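Local atomic coordinates of glutathione s-transferase (Oryza sativa, PDB entry 1OYJ), a protein that conjugates reduced glutathione to a wide range of exogenous and endogenous hydrophobic electrophiles, acting as a tau-class glutathione S-transferase. Residues P16-R20 with V111-Y116; L70-Q74 with F164-A168. Residue numbers count along the deposited sequence, not the author numbering.

Contact 1. Residues P16-R20 with V111-Y116; sequences PFGQR and VDRKLY. With GSH (glutathione), chain O; GSH (glutathione), chain N.
Residues 16-20, the first turn of helix 16-28, and residues 111-116, within helix 97-124, are alpha-helical and run at 137° to each other. Their axes approach to 13.0 Å, and the nearest CA atoms, of Phe17 and Asp112, are 9.2 Å apart, so long side chains must span the gap. Arg20 does so extended (m, t, t): its NH1 lies 2.6 Å and its NH2 2.9 Å from Asp112 OD2, a salt bridge sharing one oxygen. This pairing neutralises a buried guanidinium, whose NH1 also bonds Ser69 OG. Val111 CG1 packs 3.5 Å from Arg20 NH2. Phe17 (chi1 m) directs its ring edge at the face of Tyr116 (chi1 t), an edge-to-face pair with centroids 5.3 Å apart and planes at 63°; Phe17 CZ is 3.8 Å from Tyr116 CB. Glutathione (chain N) lies over one face of the Phe17 ring through CB1, and its O12 is 3.4 Å from Phe17 CD2. Lys114 NZ, not touching 16-20, hydrogen-bonds a different glutathione (chain O) at O31 (2.6 Å) and OE1 (2.9 Å). The contact joins the thioredoxin-like and helical domains beside the pocket of Phe17 and Ser15, the glutathione site typical of GSTs.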
loop_
_atom_site.group_PDB
_atom_site.type_symbol
_atom_site.label_atom_id
_atom_site.label_comp_id
_atom_site.label_asym_id
_atom_site.label_seq_id
_atom_site.Cartn_x
_atom_site.Cartn_y
_atom_site.Cartn_z
ATOM N N PRO A 16 4.225 4.281 -15.327
ATOM C CA PRO A 16 4.385 2.868 -14.976
ATOM C C PRO A 16 3.169 2.384 -14.227
ATOM O O PRO A 16 2.779 1.220 -14.352
ATOM C CB PRO A 16 5.636 2.863 -14.146
ATOM C CG PRO A 16 5.859 4.255 -13.699
ATOM C CD PRO A 16 5.257 5.114 -14.737
ATOM N N PHE A 17 2.545 3.306 -13.426
ATOM C CA PHE A 17 1.420 2.952 -12.604
ATOM C C PHE A 17 0.166 2.702 -13.447
ATOM O O PHE A 17 -0.543 1.714 -13.285
ATOM C CB PHE A 17 1.168 4.066 -11.588
ATOM C CG PHE A 17 2.337 4.341 -10.707
ATOM C CD1 PHE A 17 3.057 5.487 -10.835
ATOM C CD2 PHE A 17 2.674 3.460 -9.736
ATOM C CE1 PHE A 17 4.111 5.771 -9.982
ATOM C CE2 PHE A 17 3.734 3.723 -8.896
ATOM C CZ PHE A 17 4.449 4.879 -9.060
ATOM N N GLY A 18 -0.075 3.563 -14.438
ATOM C CA GLY A 18 -1.197 3.346 -15.368
ATOM C C GLY A 18 -0.916 2.150 -16.285
ATOM O O GLY A 18 -1.748 1.333 -16.543
ATOM N N GLN A 19 0.317 1.964 -16.666
ATOM C CA GLN A 19 0.660 0.796 -17.438
ATOM C C GLN A 19 0.323 -0.544 -16.732
ATOM O O GLN A 19 -0.037 -1.489 -17.386
ATOM C CB GLN A 19 2.109 0.856 -17.876
ATOM C CG GLN A 19 2.341 1.933 -19.003
ATOM C CD GLN A 19 3.785 2.310 -19.069
ATOM O OE1 GLN A 19 4.566 1.687 -18.416
ATOM N NE2 GLN A 19 4.142 3.364 -19.825
ATOM N N ARG A 20 0.479 -0.620 -15.401
ATOM C CA ARG A 20 0.030 -1.737 -14.711
ATOM C C ARG A 20 -1.393 -2.114 -15.054
ATOM O O ARG A 20 -1.671 -3.294 -15.242
ATOM C CB ARG A 20 0.083 -1.612 -13.173
ATOM C CG ARG A 20 1.424 -1.386 -12.580
ATOM C CD ARG A 20 1.370 -0.948 -11.144
ATOM N NE ARG A 20 2.667 -0.997 -10.515
ATOM C CZ ARG A 20 2.913 -0.663 -9.271
ATOM N NH1 ARG A 20 1.992 -0.034 -8.540
ATOM N NH2 ARG A 20 4.093 -0.921 -8.755
ATOM N N VAL A 111 7.617 -2.920 -4.234
ATOM C CA VAL A 111 7.749 -2.192 -5.503
ATOM C C VAL A 111 7.229 -0.747 -5.423
ATOM O O VAL A 111 7.907 0.211 -5.843
ATOM C CB VAL A 111 7.073 -2.897 -6.657
ATOM C CG1 VAL A 111 7.282 -2.067 -7.936
ATOM C CG2 VAL A 111 7.732 -4.274 -6.861
ATOM N N ASP A 112 6.062 -0.591 -4.867
ATOM C CA ASP A 112 5.542 0.763 -4.727
ATOM C C ASP A 112 6.442 1.624 -3.857
ATOM O O ASP A 112 6.569 2.811 -4.106
ATOM C CB ASP A 112 4.160 0.758 -4.116
ATOM C CG ASP A 112 3.061 0.694 -5.144
ATOM O OD1 ASP A 112 1.892 0.986 -4.813
ATOM O OD2 ASP A 112 3.267 0.459 -6.305
ATOM N N ARG A 113 7.053 1.022 -2.832
ATOM C CA ARG A 113 7.871 1.783 -1.922
ATOM C C ARG A 113 9.227 2.116 -2.498
ATOM O O ARG A 113 9.801 3.054 -1.997
ATOM C CB ARG A 113 8.127 1.047 -0.590
ATOM C CG ARG A 113 6.940 0.902 0.343
ATOM C CD ARG A 113 7.121 -0.070 1.607
ATOM N NE ARG A 113 5.917 0.125 2.446
ATOM C CZ ARG A 113 5.768 1.181 3.283
ATOM N NH1 ARG A 113 4.628 1.383 3.910
ATOM N NH2 ARG A 113 6.800 1.995 3.535
ATOM N N LYS A 114 9.755 1.348 -3.463
ATOM C CA LYS A 114 11.134 1.513 -3.844
ATOM C C LYS A 114 11.428 2.089 -5.278
ATOM O O LYS A 114 12.266 2.990 -5.453
ATOM C CB LYS A 114 11.833 0.139 -3.698
ATOM C CG LYS A 114 11.856 -0.398 -2.201
ATOM C CD LYS A 114 12.862 0.370 -1.261
ATOM C CE LYS A 114 12.728 -0.054 0.191
ATOM N NZ LYS A 114 13.687 0.617 1.180
ATOM N N LEU A 115 10.688 1.600 -6.272
ATOM C CA LEU A 115 11.088 1.770 -7.666
ATOM C C LEU A 115 10.937 3.234 -8.101
ATOM O O LEU A 115 11.884 3.900 -8.544
ATOM C CB LEU A 115 10.314 0.816 -8.566
ATOM C CG LEU A 115 10.905 -0.552 -8.875
ATOM C CD1 LEU A 115 12.173 -0.387 -9.730
ATOM C CD2 LEU A 115 11.298 -1.247 -7.613
ATOM N N TYR A 116 9.751 3.719 -8.001
ATOM C CA TYR A 116 9.517 5.057 -8.487
ATOM C C TYR A 116 10.381 6.073 -7.789
ATOM O O TYR A 116 11.084 6.842 -8.443
ATOM C CB TYR A 116 8.094 5.402 -8.311
ATOM C CG TYR A 116 7.757 6.808 -8.706
ATOM C CD1 TYR A 116 7.677 7.135 -10.016
ATOM C CD2 TYR A 116 7.446 7.754 -7.772
ATOM C CE1 TYR A 116 7.326 8.373 -10.417
ATOM C CE2 TYR A 116 7.071 9.041 -8.169
ATOM C CZ TYR A 116 7.021 9.325 -9.515
ATOM O OH TYR A 116 6.674 10.578 -10.002
HETATM N N1 GSH O . 11.951 5.972 5.034
HETATM C CA1 GSH O . 12.674 6.334 3.814
HETATM C C1 GSH O . 13.831 7.217 4.223
HETATM O O11 GSH O . 13.980 8.331 3.736
HETATM O O12 GSH O . 14.628 6.846 5.063
HETATM C CB1 GSH O . 13.110 5.016 3.073
HETATM C CG1 GSH O . 13.819 5.300 1.743
HETATM C CD1 GSH O . 14.180 4.133 0.799
HETATM O OE1 GSH O . 13.320 3.372 0.393
HETATM N N2 GSH O . 15.458 4.064 0.412
HETATM C CA2 GSH O . 15.951 3.267 -0.714
HETATM C C2 GSH O . 16.882 2.193 -0.265
HETATM O O2 GSH O . 17.619 1.595 -1.083
HETATM C CB2 GSH O . 16.601 4.160 -1.756
HETATM S SG2 GSH O . 15.362 5.296 -2.405
HETATM N N3 GSH O . 16.781 1.944 1.074
HETATM C CA3 GSH O . 17.466 0.818 1.688
HETATM C C3 GSH O . 16.979 -0.568 1.267
HETATM O O31 GSH O . 15.844 -0.674 0.691
HETATM O O32 GSH O . 17.736 -1.565 1.516
HETATM N N1 GSH N . 0.267 5.675 -5.778
HETATM C CA1 GSH N . 0.077 5.884 -7.176
HETATM C C1 GSH N . -0.520 4.800 -7.991
HETATM O O11 GSH N . -1.318 4.852 -8.903
HETATM O O12 GSH N . -0.085 3.711 -7.683
HETATM C CB1 GSH N . 0.813 6.988 -7.904
HETATM C CG1 GSH N . 0.355 7.308 -9.333
HETATM C CD1 GSH N . 1.144 8.509 -9.842
HETATM O OE1 GSH N . 2.209 8.764 -9.306
HETATM N N2 GSH N . 0.684 9.211 -10.879
HETATM C CA2 GSH N . 1.395 10.356 -11.391
HETATM C C2 GSH N . 0.425 11.537 -11.216
HETATM O O2 GSH N . -0.685 11.391 -11.683
HETATM C CB2 GSH N . 1.706 10.085 -12.863
HETATM S SG2 GSH N . 3.016 8.811 -13.038
HETATM N N3 GSH N . 0.675 12.575 -10.417
HETATM C CA3 GSH N . 0.239 13.840 -11.062
HETATM C C3 GSH N . 1.073 15.120 -11.038
HETATM O O31 GSH N . 0.538 16.254 -10.814
HETATM O O32 GSH N . 2.266 15.066 -11.296
#

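Contact 2. Residues L70-Q74 with F164-A168; sequences LVILQ and FVDVA
The interdomain packing of the GST fold continues here, where helix 69-79 of the thioredoxin-like domain meets the short helix 164-169 of the all-helical domain. Segments 70-74 and 164-168 are both helical and cross at 140°, their axes 11.2 Å apart at closest approach. The register sets Leu70 against Ala168 (CA atoms 7.4 Å apart) and Leu73 against Phe164 (7.6 Å).

Phe164 is the main bump. With chi1 t and chi2 63°, its flat ring reaches across to the turn formed by Leu70, Leu73 and Gln74, pushing an edge toward the backbone: CE1 lies 3.8 Å from Leu73 CB and 4.0 Å from Leu70 O, while Phe164 CZ is 4.1 Å from Leu70 CD2. A large planar side chain suits this space because it fills the gap without a polar group to satisfy. Leu73 (m, t) points toward 164-168 as the return bump, and its CD1 enters the space beside Val167 CG1 (4.0 Å) and Ala168 N (4.5 Å). At Ala168 the small methyl admits the end of Leu70, CB to CD2 4.0 Å. No hydrogen bond joins the segments; the surfaces hold by apolar fit. Gln74 lends the aliphatic part of its side chain while its OE1 accepts a hydrogen bond from Arg105 NE, and its CG lies 3.7 Å from Phe164 CE1.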
loop_
_atom_site.group_PDB
_atom_site.type_symbol
_atom_site.label_atom_id
_atom_site.label_comp_id
_atom_site.label_asym_id
_atom_site.label_seq_id
_atom_site.Cartn_x
_atom_site.Cartn_y
_atom_site.Cartn_z
ATOM N N LEU A 70 -2.386 -0.286 -7.358
ATOM C CA LEU A 70 -2.440 -1.657 -6.791
ATOM C C LEU A 70 -3.855 -2.030 -6.320
ATOM O O LEU A 70 -4.248 -3.202 -6.304
ATOM C CB LEU A 70 -1.447 -1.821 -5.628
ATOM C CG LEU A 70 0.037 -1.831 -5.957
ATOM C CD1 LEU A 70 0.940 -2.149 -4.731
ATOM C CD2 LEU A 70 0.343 -2.824 -7.011
ATOM N N VAL A 71 -4.605 -1.001 -5.972
ATOM C CA VAL A 71 -5.991 -1.133 -5.611
ATOM C C VAL A 71 -6.802 -1.523 -6.889
ATOM O O VAL A 71 -7.629 -2.437 -6.838
ATOM C CB VAL A 71 -6.551 0.190 -4.892
ATOM C CG1 VAL A 71 -8.101 0.059 -4.658
ATOM C CG2 VAL A 71 -5.855 0.437 -3.587
ATOM N N ILE A 72 -6.540 -0.847 -8.026
ATOM C CA ILE A 72 -7.197 -1.132 -9.287
ATOM C C ILE A 72 -6.870 -2.593 -9.699
ATOM O O ILE A 72 -7.750 -3.336 -10.057
ATOM C CB ILE A 72 -6.732 -0.113 -10.425
ATOM C CG1 ILE A 72 -7.220 1.336 -10.161
ATOM C CG2 ILE A 72 -7.153 -0.626 -11.715
ATOM C CD1 ILE A 72 -6.375 2.398 -10.797
ATOM N N LEU A 73 -5.605 -2.996 -9.575
ATOM C CA LEU A 73 -5.241 -4.390 -9.887
ATOM C C LEU A 73 -6.068 -5.412 -9.056
ATOM O O LEU A 73 -6.647 -6.357 -9.614
ATOM C CB LEU A 73 -3.806 -4.646 -9.669
ATOM C CG LEU A 73 -2.783 -3.935 -10.504
ATOM C CD1 LEU A 73 -1.432 -4.651 -10.368
ATOM C CD2 LEU A 73 -3.206 -3.859 -11.905
ATOM N N GLN A 74 -6.200 -5.204 -7.777
ATOM C CA GLN A 74 -6.983 -6.125 -6.978
ATOM C C GLN A 74 -8.446 -6.077 -7.317
ATOM O O GLN A 74 -9.166 -7.129 -7.362
ATOM C CB GLN A 74 -6.731 -5.833 -5.522
ATOM C CG GLN A 74 -5.344 -6.303 -5.125
ATOM C CD GLN A 74 -5.101 -6.077 -3.658
ATOM O OE1 GLN A 74 -5.331 -6.950 -2.866
ATOM N NE2 GLN A 74 -4.642 -4.896 -3.314
ATOM N N PHE A 164 0.248 -10.935 -9.926
ATOM C CA PHE A 164 0.207 -9.619 -9.255
ATOM C C PHE A 164 1.541 -8.869 -9.160
ATOM O O PHE A 164 1.655 -7.744 -9.585
ATOM C CB PHE A 164 -0.337 -9.797 -7.861
ATOM C CG PHE A 164 -0.740 -8.532 -7.169
ATOM C CD1 PHE A 164 -1.727 -7.746 -7.638
ATOM C CD2 PHE A 164 -0.204 -8.201 -5.941
ATOM C CE1 PHE A 164 -2.112 -6.575 -6.921
ATOM C CE2 PHE A 164 -0.670 -7.098 -5.188
ATOM C CZ PHE A 164 -1.551 -6.259 -5.720
ATOM N N VAL A 165 2.579 -9.474 -8.623
ATOM C CA VAL A 165 3.849 -8.795 -8.522
ATOM C C VAL A 165 4.465 -8.592 -9.846
ATOM O O VAL A 165 5.087 -7.546 -10.059
ATOM C CB VAL A 165 4.855 -9.596 -7.614
ATOM C CG1 VAL A 165 6.180 -8.916 -7.533
ATOM C CG2 VAL A 165 4.285 -9.693 -6.188
ATOM N N ASP A 166 4.346 -9.568 -10.753
ATOM C CA ASP A 166 4.915 -9.402 -12.075
ATOM C C ASP A 166 4.341 -8.114 -12.730
ATOM O O ASP A 166 5.064 -7.320 -13.269
ATOM C CB ASP A 166 4.657 -10.523 -12.973
ATOM C CG ASP A 166 5.229 -11.856 -12.445
ATOM O OD1 ASP A 166 6.466 -12.058 -12.441
ATOM O OD2 ASP A 166 4.418 -12.741 -12.093
ATOM N N VAL A 167 3.038 -7.983 -12.663
ATOM C CA VAL A 167 2.380 -6.817 -13.195
ATOM C C VAL A 167 2.784 -5.555 -12.513
ATOM O O VAL A 167 3.044 -4.532 -13.171
ATOM C CB VAL A 167 0.874 -7.047 -13.327
ATOM C CG1 VAL A 167 0.205 -5.776 -13.878
ATOM C CG2 VAL A 167 0.593 -8.148 -14.324
ATOM N N ALA A 168 2.888 -5.558 -11.199
ATOM C CA ALA A 168 3.331 -4.357 -10.488
ATOM C C ALA A 168 4.732 -3.891 -10.905
ATOM O O ALA A 168 4.997 -2.705 -10.921
ATOM C CB ALA A 168 3.317 -4.594 -9.022
#

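How the contacts relate
Both contacts are buried and both join the N-terminal to the C-terminal domain, but through different pairs of helices: 16-28 with 97-124 in contact 1, 69-79 with 164-169 in contact 2. Contact 1 lies nearer the chain centre and holds Phe17 of a glutathione pocket; a salt bridge and an edge-to-face aromatic pair bridge it, whereas contact 2 is almost wholly apolar. Their centres are about 10 Å apart, and they touch. Arg20 NE probably donates a hydrogen bond to Ala168 O (2.9 Å), Arg20 O packs on Val167 CG1 (3.4 Å), and Leu70 CD1 lies 3.3 Å from Asp112 OD1, so Leu70 borders the ion pair as well as the apolar interface.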